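Local coordinates for PHD finger protein 14 (Danio rerio, PDB 7D86) that reads histone H3 tails, preferring the unmodified form, through a zinc-bound PHD-type region, and represses PDGFRA expression, with a role in regulating mesenchymal cell proliferation, at residues H158-C161 / A162-E165; C134-T137 / R138-R141; F192-K195 / W196-N200. All blocks are in the same frame, centred on the assembly; numbering follows the deposited sequence.

In the fold
Followed from the N terminus, the chain first makes interaction 2, then interaction 1, then interaction 3; each closes a turn within one continuous run, so the three stand in series and none nests inside or crosses another. Interactions 2 and 1 belong to the second PHD-type zinc finger and meet at one zinc ion, with a salt bridge between Glu-135 and Arg-164 as a further tie. Interaction 3 lies on the long helix 191-204 and is joined to the end of helix 159-164 by the salt bridge of Glu-165 with Arg-194. Interactions 2 and 3 stay about 10 Å apart at their nearest atoms, so interaction 1 links them.

Interaction 1: residues H158-C161 / A162-E165; sequences HVTC and AQRE. With ZN (zinc ion), chain D.
His-158 O accepts a hydrogen bond from Ala-162 N at 2.9 Å, the first of the i to i+4 bonds that wind residues 159-164 into a short helix with His-158 at its N-cap position. The helix carries two ligands of a zinc site, built from three cysteines and a histidine, in the second PHD-type finger. His-158 binds the zinc ion through ND1 at 2.1 Å, and Cys-161, one turn on, binds it through SG at 2.3 Å. Both side chains leave the backbone with CG and SG anti to the carbonyl carbon (chi1 -64° for His-158, -69° for Cys-161), and they converge on the metal. Cys-131 and Cys-134 complete the four ligands, while NE2 of the imidazole is hydrogen-bonded to Thr-142 O, which should fix the rotation of the ring.

Arg-164 starts extended and bends at chi3 (78°), which folds its guanidinium back over the Cys-161 carbonyl. Cys-161 O lies over the centre of one guanidinium face, and Arg-164 NH1 comes within 3.8 Å of Cys-161 SG, a placement that may ease the negative charge of the thiolate. NH2 is hydrogen-bonded to Leu-133 O, and NH1 forms a salt bridge with Glu-135. In the guanidinium plane, a water accepts from Arg-164 NH1 at 2.9 Å and donates weakly to Thr-160 O.

Interaction 2: residues C134-T137 / R138-R141; sequences CEDT and RFAR. With ZN (zinc ion), chain D; EDO (1,2-ethanediol), chain H.
Asp-136 and Arg-138 face each other side-on: NE of the guanidinium donates to OD1 at 3.2 Å and NH2 to OD2 at 2.8 Å, a two-pronged salt bridge. Both oxygens lie almost in the guanidinium plane, yet the carboxylate is turned 27° against it, so the nitrogens approach from above the carboxylate plane, on the syn side of each oxygen. The backbone N of Arg-138 also reaches OD1, from the anti side, closing an Asx turn after the zinc ligand Cys-134 of the second PHD-type finger and gripping OD1 twice. The carboxylate gets there because CG of Asp-136 stands anti to the backbone N (chi1 -166°).

Phe-139 packs against both residues, presenting an edge to Asp-136 and a face to CB of Arg-138. Its CZ lies 3.7 Å above the guanidinium plane of Arg-138, offset toward the rim, and the Asp-136 carboxylate, inclined 71° to the ring, puts OD2 3.5 Å from Phe-139 CE2. Phe-139 N to Asp-136 O (3.1 Å) and Ala-140 N to Thr-137 O hold the turn.

A 1,2-ethanediol, probably from the crystallisation liquor, accepts from N of Glu-135 and of Asp-136. Cys-134 SG binds the zinc ion at 2.4 Å, its CB resting against CB of Ala-140. The turn lies in the loop between helix 120-123 and strand 145-147, where the shared zinc ion brings Cys-134 against His-158 and Cys-161 at the start of helix 159-164.

Interaction 3: residues F192-K195 / W196-N200; sequences FDRK and WKRKN
Trp-196 reaches back to Phe-192 and Asp-193, one turn earlier on helix 191-204. Its CB lies beside the carbonyl of Lys-195, and the first torsion (chi1 68°) sets CG between the backbone N and the carbonyl carbon, which turns the indole back along the helix. CD1 comes 3.2 Å from Phe-192 O and 3.6 Å from Phe-192 CE2; here the edge of Trp-196 meets the face of Phe-192 in an offset edge-to-face pair, the two ring planes being steeply inclined. Next round the ring, NE1 donates to Asp-193 OD1 at 3.2 Å; OD1 lies tilted from the indole plane and is met on its anti side, out of the carboxylate plane. Asp-193 O lies over one indole face, offset toward the rim, nearest CG and CE2, and Lys-197 CG meets the same face.

A leucine here would probably leave Asp-193 OD1 without its N-H donor and lose the edge-to-face contact with Phe-192.

Elsewhere on the helix, Arg-194 and Arg-198 run side by side with guanidinium planes almost parallel and their NH1 atoms 3.4 Å apart. They share the Glu-165 carboxylate, through a salt bridge to Arg-194 and a long, weak ion pair to Arg-198, which probably makes this close approach tolerable.

Interaction 1: residues H158-C161 / A162-E165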
ATOM      1  N   HIS A 158       6.018  -0.862   8.903  1.00 25.60           N
ATOM      2  CA  HIS A 158       4.860  -0.283   8.235  1.00 22.50           C
ATOM      3  C   HIS A 158       4.715  -0.895   6.853  1.00 24.89           C
ATOM      4  O   HIS A 158       5.700  -1.291   6.223  1.00 26.87           O
ATOM      5  CB  HIS A 158       5.015   1.236   8.088  1.00 25.21           C
ATOM      6  CG  HIS A 158       5.065   1.971   9.386  1.00 27.49           C
ATOM      7  ND1 HIS A 158       6.184   2.656   9.810  1.00 30.23           N
ATOM      8  CD2 HIS A 158       4.129   2.135  10.350  1.00 27.08           C
ATOM      9  CE1 HIS A 158       5.935   3.209  10.983  1.00 26.74           C
ATOM     10  NE2 HIS A 158       4.696   2.908  11.333  1.00 31.26           N
ATOM     11  N   VAL A 159       3.474  -0.937   6.361  1.00 23.84           N
ATOM     12  CA  VAL A 159       3.222  -1.507   5.040  1.00 23.96           C
ATOM     13  C   VAL A 159       3.984  -0.738   3.969  1.00 25.96           C
ATOM     14  O   VAL A 159       4.573  -1.331   3.061  1.00 26.75           O
ATOM     15  CB  VAL A 159       1.714  -1.537   4.738  1.00 26.57           C
ATOM     16  CG1 VAL A 159       1.476  -2.048   3.317  1.00 24.53           C
ATOM     17  CG2 VAL A 159       0.991  -2.400   5.768  1.00 24.16           C
ATOM     18  N   THR A 160       3.978   0.596   4.052  1.00 26.32           N
ATOM     19  CA  THR A 160       4.638   1.397   3.025  1.00 28.60           C
ATOM     20  C   THR A 160       6.154   1.371   3.161  1.00 28.62           C
ATOM     21  O   THR A 160       6.865   1.512   2.158  1.00 28.25           O
ATOM     22  CB  THR A 160       4.125   2.837   3.065  1.00 29.11           C
ATOM     23  OG1 THR A 160       4.143   3.321   4.414  1.00 29.34           O
ATOM     24  CG2 THR A 160       2.696   2.898   2.529  1.00 31.51           C
ATOM     25  N   CYS A 161       6.663   1.198   4.382  1.00 26.81           N
ATOM     26  CA  CYS A 161       8.096   1.013   4.559  1.00 29.69           C
ATOM     27  C   CYS A 161       8.545  -0.308   3.949  1.00 30.75           C
ATOM     28  O   CYS A 161       9.577  -0.371   3.270  1.00 30.40           O
ATOM     29  CB  CYS A 161       8.457   1.090   6.046  1.00 31.18           C
ATOM     30  SG  CYS A 161       8.280   2.760   6.788  1.00 32.14           S
ATOM     31  N   ALA A 162       7.762  -1.370   4.160  1.00 25.79           N
ATOM     32  CA  ALA A 162       8.047  -2.637   3.499  1.00 29.08           C
ATOM     33  C   ALA A 162       7.897  -2.509   1.990  1.00 30.86           C
ATOM     34  O   ALA A 162       8.678  -3.094   1.228  1.00 29.93           O
ATOM     35  CB  ALA A 162       7.126  -3.735   4.048  1.00 26.31           C
ATOM     36  N   GLN A 163       6.903  -1.741   1.534  1.00 26.81           N
ATOM     37  CA  GLN A 163       6.721  -1.577   0.096  1.00 26.79           C
ATOM     38  C   GLN A 163       7.966  -0.965  -0.531  1.00 28.70           C
ATOM     39  O   GLN A 163       8.408  -1.390  -1.606  1.00 31.29           O
ATOM     40  CB  GLN A 163       5.493  -0.701  -0.191  1.00 28.87           C
ATOM     41  CG  GLN A 163       5.136  -0.613  -1.673  1.00 32.40           C
ATOM     42  CD  GLN A 163       4.052   0.412  -1.971  1.00 38.91           C
ATOM     43  OE1 GLN A 163       4.002   1.481  -1.361  1.00 37.30           O
ATOM     44  NE2 GLN A 163       3.179   0.087  -2.918  1.00 36.84           N
ATOM     45  N   ARG A 164       8.546   0.027   0.144  1.00 28.68           N
ATOM     46  CA  ARG A 164       9.726   0.716  -0.367  1.00 30.50           C
ATOM     47  C   ARG A 164      10.902  -0.237  -0.500  1.00 31.59           C
ATOM     48  O   ARG A 164      11.714  -0.111  -1.423  1.00 31.30           O
ATOM     49  CB  ARG A 164      10.073   1.883   0.561  1.00 32.35           C
ATOM     50  CG  ARG A 164      11.316   2.655   0.201  1.00 36.41           C
ATOM     51  CD  ARG A 164      11.712   3.618   1.316  1.00 41.04           C
ATOM     52  NE  ARG A 164      12.369   2.907   2.411  1.00 54.97           N
ATOM     53  CZ  ARG A 164      11.901   2.832   3.653  1.00 63.42           C
ATOM     54  NH1 ARG A 164      10.774   3.450   3.979  1.00 61.76           N
ATOM     55  NH2 ARG A 164      12.571   2.151   4.574  1.00 70.78           N
ATOM     56  N   GLU A 165      11.011  -1.190   0.412  1.00 29.47           N
ATOM     57  CA  GLU A 165      12.108  -2.152   0.385  1.00 27.19           C
ATOM     58  C   GLU A 165      11.820  -3.362  -0.501  1.00 30.44           C
ATOM     59  O   GLU A 165      12.640  -4.296  -0.538  1.00 29.16           O
ATOM     60  CB  GLU A 165      12.426  -2.606   1.813  1.00 31.96           C
ATOM     61  CG  GLU A 165      13.031  -1.517   2.689  1.00 36.80           C
ATOM     62  CD  GLU A 165      14.414  -1.092   2.217  1.00 50.79           C
ATOM     63  OE1 GLU A 165      15.092  -1.892   1.537  1.00 54.11           O
ATOM     64  OE2 GLU A 165      14.827   0.047   2.519  1.00 58.06           O
TER
HETATM   65 ZN    ZN D 503       8.146   2.642   9.095  1.00 34.37          ZN
HETATM   66  O   HOH W   1       8.345   4.555   2.759  1.00 54.06           O

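Interaction 2: residues C134-T137 / R138-R141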
ATOM      1  N   CYS A 134      11.864   2.141   9.310  1.00 32.98           N
ATOM      2  CA  CYS A 134      11.540   3.555   9.143  1.00 33.28           C
ATOM      3  C   CYS A 134      12.787   4.374   8.815  1.00 36.33           C
ATOM      4  O   CYS A 134      13.829   4.236   9.461  1.00 39.65           O
ATOM      5  CB  CYS A 134      10.869   4.097  10.407  1.00 32.76           C
ATOM      6  SG  CYS A 134       9.096   4.476  10.228  1.00 31.68           S
ATOM      7  N   GLU A 135      12.678   5.228   7.796  1.00 40.96           N
ATOM      8  CA  GLU A 135      13.783   6.131   7.477  1.00 53.15           C
ATOM      9  C   GLU A 135      13.914   7.227   8.525  1.00 48.70           C
ATOM     10  O   GLU A 135      15.026   7.657   8.856  1.00 47.24           O
ATOM     11  CB  GLU A 135      13.578   6.751   6.094  1.00 64.33           C
ATOM     12  CG  GLU A 135      13.345   5.739   4.992  1.00 75.28           C
ATOM     13  CD  GLU A 135      12.799   6.372   3.730  1.00 84.62           C
ATOM     14  OE1 GLU A 135      13.547   7.117   3.065  1.00 89.23           O
ATOM     15  OE2 GLU A 135      11.615   6.132   3.410  1.00 87.94           O
ATOM     16  N   ASP A 136      12.788   7.685   9.058  1.00 42.07           N
ATOM     17  CA  ASP A 136      12.751   8.768  10.030  1.00 40.28           C
ATOM     18  C   ASP A 136      12.406   8.178  11.393  1.00 36.07           C
ATOM     19  O   ASP A 136      11.293   7.684  11.599  1.00 36.07           O
ATOM     20  CB  ASP A 136      11.735   9.827   9.614  1.00 39.27           C
ATOM     21  CG  ASP A 136      11.892  11.117  10.384  1.00 42.12           C
ATOM     22  OD1 ASP A 136      12.169  11.069  11.599  1.00 44.17           O
ATOM     23  OD2 ASP A 136      11.737  12.184   9.764  1.00 46.86           O
ATOM     24  N   THR A 137      13.361   8.257  12.323  1.00 34.82           N
ATOM     25  CA  THR A 137      13.192   7.665  13.647  1.00 40.49           C
ATOM     26  C   THR A 137      11.938   8.172  14.353  1.00 40.17           C
ATOM     27  O   THR A 137      11.309   7.422  15.109  1.00 34.96           O
ATOM     28  CB  THR A 137      14.441   7.948  14.488  1.00 44.52           C
ATOM     29  OG1 THR A 137      15.563   7.269  13.908  1.00 46.48           O
ATOM     30  CG2 THR A 137      14.260   7.483  15.924  1.00 47.75           C
ATOM     31  N   ARG A 138      11.536   9.421  14.090  1.00 36.91           N
ATOM     32  CA  ARG A 138      10.416  10.025  14.809  1.00 35.31           C
ATOM     33  C   ARG A 138       9.111   9.266  14.621  1.00 35.01           C
ATOM     34  O   ARG A 138       8.215   9.354  15.469  1.00 30.78           O
ATOM     35  CB  ARG A 138      10.219  11.478  14.357  1.00 32.95           C
ATOM     36  CG  ARG A 138      11.295  12.441  14.796  1.00 48.73           C
ATOM     37  CD  ARG A 138      11.042  13.826  14.195  1.00 46.22           C
ATOM     38  NE  ARG A 138      10.968  13.758  12.738  1.00 43.63           N
ATOM     39  CZ  ARG A 138      10.439  14.702  11.968  1.00 48.56           C
ATOM     40  NH1 ARG A 138       9.918  15.798  12.513  1.00 50.29           N
ATOM     41  NH2 ARG A 138      10.423  14.544  10.652  1.00 47.02           N
ATOM     42  N   PHE A 139       8.985   8.506  13.531  1.00 36.70           N
ATOM     43  CA  PHE A 139       7.711   7.908  13.154  1.00 33.24           C
ATOM     44  C   PHE A 139       7.692   6.388  13.292  1.00 33.07           C
ATOM     45  O   PHE A 139       6.685   5.759  12.944  1.00 36.03           O
ATOM     46  CB  PHE A 139       7.360   8.321  11.726  1.00 31.65           C
ATOM     47  CG  PHE A 139       7.355   9.816  11.520  1.00 36.81           C
ATOM     48  CD1 PHE A 139       6.340  10.590  12.045  1.00 43.59           C
ATOM     49  CD2 PHE A 139       8.367  10.437  10.810  1.00 37.53           C
ATOM     50  CE1 PHE A 139       6.329  11.965  11.866  1.00 41.59           C
ATOM     51  CE2 PHE A 139       8.363  11.815  10.624  1.00 43.64           C
ATOM     52  CZ  PHE A 139       7.342  12.576  11.153  1.00 43.66           C
ATOM     53  N   ALA A 140       8.762   5.790  13.825  1.00 30.12           N
ATOM     54  CA  ALA A 140       8.839   4.332  13.902  1.00 33.74           C
ATOM     55  C   ALA A 140       7.706   3.736  14.727  1.00 36.06           C
ATOM     56  O   ALA A 140       7.320   2.581  14.504  1.00 35.46           O
ATOM     57  CB  ALA A 140      10.186   3.903  14.483  1.00 33.22           C
ATOM     58  N   ARG A 141       7.160   4.492  15.681  1.00 37.16           N
ATOM     59  CA  ARG A 141       6.101   3.987  16.548  1.00 40.57           C
ATOM     60  C   ARG A 141       4.746   4.606  16.229  1.00 41.32           C
ATOM     61  O   ARG A 141       3.892   4.723  17.106  1.00 48.99           O
ATOM     62  CB  ARG A 141       6.447   4.207  18.019  1.00 48.92           C
ATOM     63  CG  ARG A 141       7.325   3.122  18.609  1.00 57.90           C
ATOM     64  CD  ARG A 141       7.613   3.382  20.078  1.00 68.04           C
ATOM     65  NE  ARG A 141       8.415   2.317  20.674  1.00 76.92           N
ATOM     66  CZ  ARG A 141       9.740   2.241  20.588  1.00 83.86           C
ATOM     67  NH1 ARG A 141      10.388   1.235  21.162  1.00 87.96           N
ATOM     68  NH2 ARG A 141      10.421   3.168  19.924  1.00 83.25           N
TER
HETATM   69 ZN    ZN D 503       8.146   2.642   9.095  1.00 34.37          ZN
HETATM   70  C1  EDO H 507       9.133   6.672   6.233  1.00 49.48           C
HETATM   71  O1  EDO H 507      10.171   5.686   6.144  1.00 50.72           O
HETATM   72  C2  EDO H 507       9.531   7.701   7.282  1.00 47.92           C
HETATM   73  O2  EDO H 507       9.887   7.011   8.489  1.00 43.22           O

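Interaction 3: residues F192-K195 / W196-N200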
ATOM      1  N   PHE A 192      14.958 -11.877  -6.072  1.00 26.65           N
ATOM      2  CA  PHE A 192      14.557 -11.382  -7.387  1.00 29.44           C
ATOM      3  C   PHE A 192      13.373 -10.431  -7.273  1.00 34.87           C
ATOM      4  O   PHE A 192      13.363  -9.340  -7.866  1.00 34.36           O
ATOM      5  CB  PHE A 192      14.200 -12.553  -8.302  1.00 31.10           C
ATOM      6  CG  PHE A 192      13.673 -12.119  -9.639  1.00 38.69           C
ATOM      7  CD1 PHE A 192      14.543 -11.778 -10.658  1.00 43.64           C
ATOM      8  CD2 PHE A 192      12.308 -12.046  -9.875  1.00 38.40           C
ATOM      9  CE1 PHE A 192      14.061 -11.379 -11.891  1.00 45.20           C
ATOM     10  CE2 PHE A 192      11.825 -11.643 -11.107  1.00 37.92           C
ATOM     11  CZ  PHE A 192      12.697 -11.312 -12.109  1.00 41.65           C
ATOM     12  N   ASP A 193      12.357 -10.840  -6.509  1.00 30.50           N
ATOM     13  CA  ASP A 193      11.162 -10.022  -6.347  1.00 31.59           C
ATOM     14  C   ASP A 193      11.483  -8.696  -5.679  1.00 30.30           C
ATOM     15  O   ASP A 193      10.988  -7.648  -6.108  1.00 31.08           O
ATOM     16  CB  ASP A 193      10.109 -10.792  -5.548  1.00 34.42           C
ATOM     17  CG  ASP A 193       9.365 -11.793  -6.397  1.00 45.23           C
ATOM     18  OD1 ASP A 193       9.521 -11.746  -7.641  1.00 52.43           O
ATOM     19  OD2 ASP A 193       8.625 -12.624  -5.826  1.00 47.77           O
ATOM     20  N   ARG A 194      12.314  -8.715  -4.632  1.00 30.27           N
ATOM     21  CA  ARG A 194      12.747  -7.464  -4.008  1.00 30.36           C
ATOM     22  C   ARG A 194      13.381  -6.526  -5.017  1.00 31.91           C
ATOM     23  O   ARG A 194      13.133  -5.314  -4.997  1.00 32.45           O
ATOM     24  CB  ARG A 194      13.768  -7.726  -2.902  1.00 31.67           C
ATOM     25  CG  ARG A 194      13.224  -7.989  -1.544  1.00 40.47           C
ATOM     26  CD  ARG A 194      14.357  -7.830  -0.552  1.00 40.21           C
ATOM     27  NE  ARG A 194      14.538  -6.429  -0.196  1.00 36.78           N
ATOM     28  CZ  ARG A 194      15.650  -5.921   0.318  1.00 33.72           C
ATOM     29  NH1 ARG A 194      15.702  -4.635   0.621  1.00 37.38           N
ATOM     30  NH2 ARG A 194      16.714  -6.691   0.512  1.00 34.75           N
ATOM     31  N   LYS A 195      14.229  -7.068  -5.889  1.00 30.23           N
ATOM     32  CA  LYS A 195      15.031  -6.223  -6.765  1.00 35.57           C
ATOM     33  C   LYS A 195      14.151  -5.408  -7.711  1.00 32.50           C
ATOM     34  O   LYS A 195      14.298  -4.186  -7.818  1.00 32.13           O
ATOM     35  CB  LYS A 195      16.035  -7.087  -7.528  1.00 40.78           C
ATOM     36  CG  LYS A 195      17.395  -7.133  -6.846  1.00 49.65           C
ATOM     37  CD  LYS A 195      18.441  -7.844  -7.689  1.00 51.37           C
ATOM     38  CE  LYS A 195      18.245  -9.341  -7.639  1.00 48.91           C
ATOM     39  NZ  LYS A 195      19.543 -10.091  -7.663  1.00 46.20           N
ATOM     40  N   TRP A 196      13.221  -6.060  -8.411  1.00 32.00           N
ATOM     41  CA  TRP A 196      12.429  -5.282  -9.362  1.00 36.11           C
ATOM     42  C   TRP A 196      11.370  -4.442  -8.655  1.00 35.01           C
ATOM     43  O   TRP A 196      10.991  -3.378  -9.162  1.00 30.80           O
ATOM     44  CB  TRP A 196      11.805  -6.179 -10.438  1.00 31.81           C
ATOM     45  CG  TRP A 196      10.736  -7.137  -9.979  1.00 33.53           C
ATOM     46  CD1 TRP A 196      10.882  -8.469  -9.728  1.00 34.71           C
ATOM     47  CD2 TRP A 196       9.351  -6.835  -9.755  1.00 36.76           C
ATOM     48  NE1 TRP A 196       9.673  -9.014  -9.356  1.00 35.92           N
ATOM     49  CE2 TRP A 196       8.720  -8.031  -9.362  1.00 38.31           C
ATOM     50  CE3 TRP A 196       8.586  -5.668  -9.848  1.00 36.04           C
ATOM     51  CZ2 TRP A 196       7.363  -8.093  -9.057  1.00 44.12           C
ATOM     52  CZ3 TRP A 196       7.243  -5.729  -9.550  1.00 39.65           C
ATOM     53  CH2 TRP A 196       6.643  -6.935  -9.152  1.00 44.80           C
ATOM     54  N   LYS A 197      10.913  -4.858  -7.470  1.00 30.03           N
ATOM     55  CA  LYS A 197       9.972  -4.016  -6.732  1.00 28.28           C
ATOM     56  C   LYS A 197      10.653  -2.766  -6.186  1.00 30.89           C
ATOM     57  O   LYS A 197      10.091  -1.667  -6.252  1.00 29.28           O
ATOM     58  CB  LYS A 197       9.311  -4.799  -5.598  1.00 28.71           C
ATOM     59  CG  LYS A 197       8.356  -5.866  -6.085  1.00 29.14           C
ATOM     60  CD  LYS A 197       8.006  -6.827  -4.950  1.00 26.87           C
ATOM     61  CE  LYS A 197       7.027  -7.881  -5.434  1.00 33.99           C
ATOM     62  NZ  LYS A 197       6.831  -8.958  -4.423  1.00 36.24           N
ATOM     63  N   ARG A 198      11.855  -2.914  -5.616  1.00 30.15           N
ATOM     64  CA  ARG A 198      12.579  -1.732  -5.155  1.00 36.72           C
ATOM     65  C   ARG A 198      12.856  -0.782  -6.314  1.00 37.29           C
ATOM     66  O   ARG A 198      12.743   0.444  -6.171  1.00 35.94           O
ATOM     67  CB  ARG A 198      13.889  -2.137  -4.482  1.00 42.10           C
ATOM     68  CG  ARG A 198      13.723  -2.808  -3.143  1.00 51.57           C
ATOM     69  CD  ARG A 198      15.067  -3.223  -2.562  1.00 55.97           C
ATOM     70  NE  ARG A 198      15.845  -2.079  -2.095  1.00 58.46           N
ATOM     71  CZ  ARG A 198      17.119  -2.144  -1.723  1.00 65.20           C
ATOM     72  NH1 ARG A 198      17.767  -3.297  -1.773  1.00 64.87           N
ATOM     73  NH2 ARG A 198      17.749  -1.053  -1.310  1.00 72.56           N
ATOM     74  N   LYS A 199      13.201  -1.338  -7.475  1.00 37.67           N
ATOM     75  CA  LYS A 199      13.464  -0.515  -8.651  1.00 44.29           C
ATOM     76  C   LYS A 199      12.211   0.239  -9.086  1.00 39.31           C
ATOM     77  O   LYS A 199      12.260   1.442  -9.368  1.00 39.40           O
ATOM     78  CB  LYS A 199      14.003  -1.388  -9.787  1.00 47.67           C
ATOM     79  CG  LYS A 199      14.234  -0.631 -11.085  1.00 57.91           C
ATOM     80  CD  LYS A 199      14.796  -1.530 -12.174  1.00 64.28           C
ATOM     81  CE  LYS A 199      14.980  -0.772 -13.481  1.00 69.16           C
ATOM     82  NZ  LYS A 199      15.995   0.313 -13.375  1.00 72.33           N
ATOM     83  N   ASN A 200      11.069  -0.449  -9.133  1.00 36.36           N
ATOM     84  CA  ASN A 200       9.842   0.213  -9.569  1.00 36.47           C
ATOM     85  C   ASN A 200       9.351   1.224  -8.543  1.00 35.13           C
ATOM     86  O   ASN A 200       8.804   2.267  -8.919  1.00 32.64           O
ATOM     87  CB  ASN A 200       8.753  -0.820  -9.865  1.00 39.81           C
ATOM     88  CG  ASN A 200       8.945  -1.491 -11.205  1.00 40.59           C
ATOM     89  OD1 ASN A 200       9.941  -1.255 -11.886  1.00 38.87           O
ATOM     90  ND2 ASN A 200       7.998  -2.332 -11.591  1.00 39.49           N
TER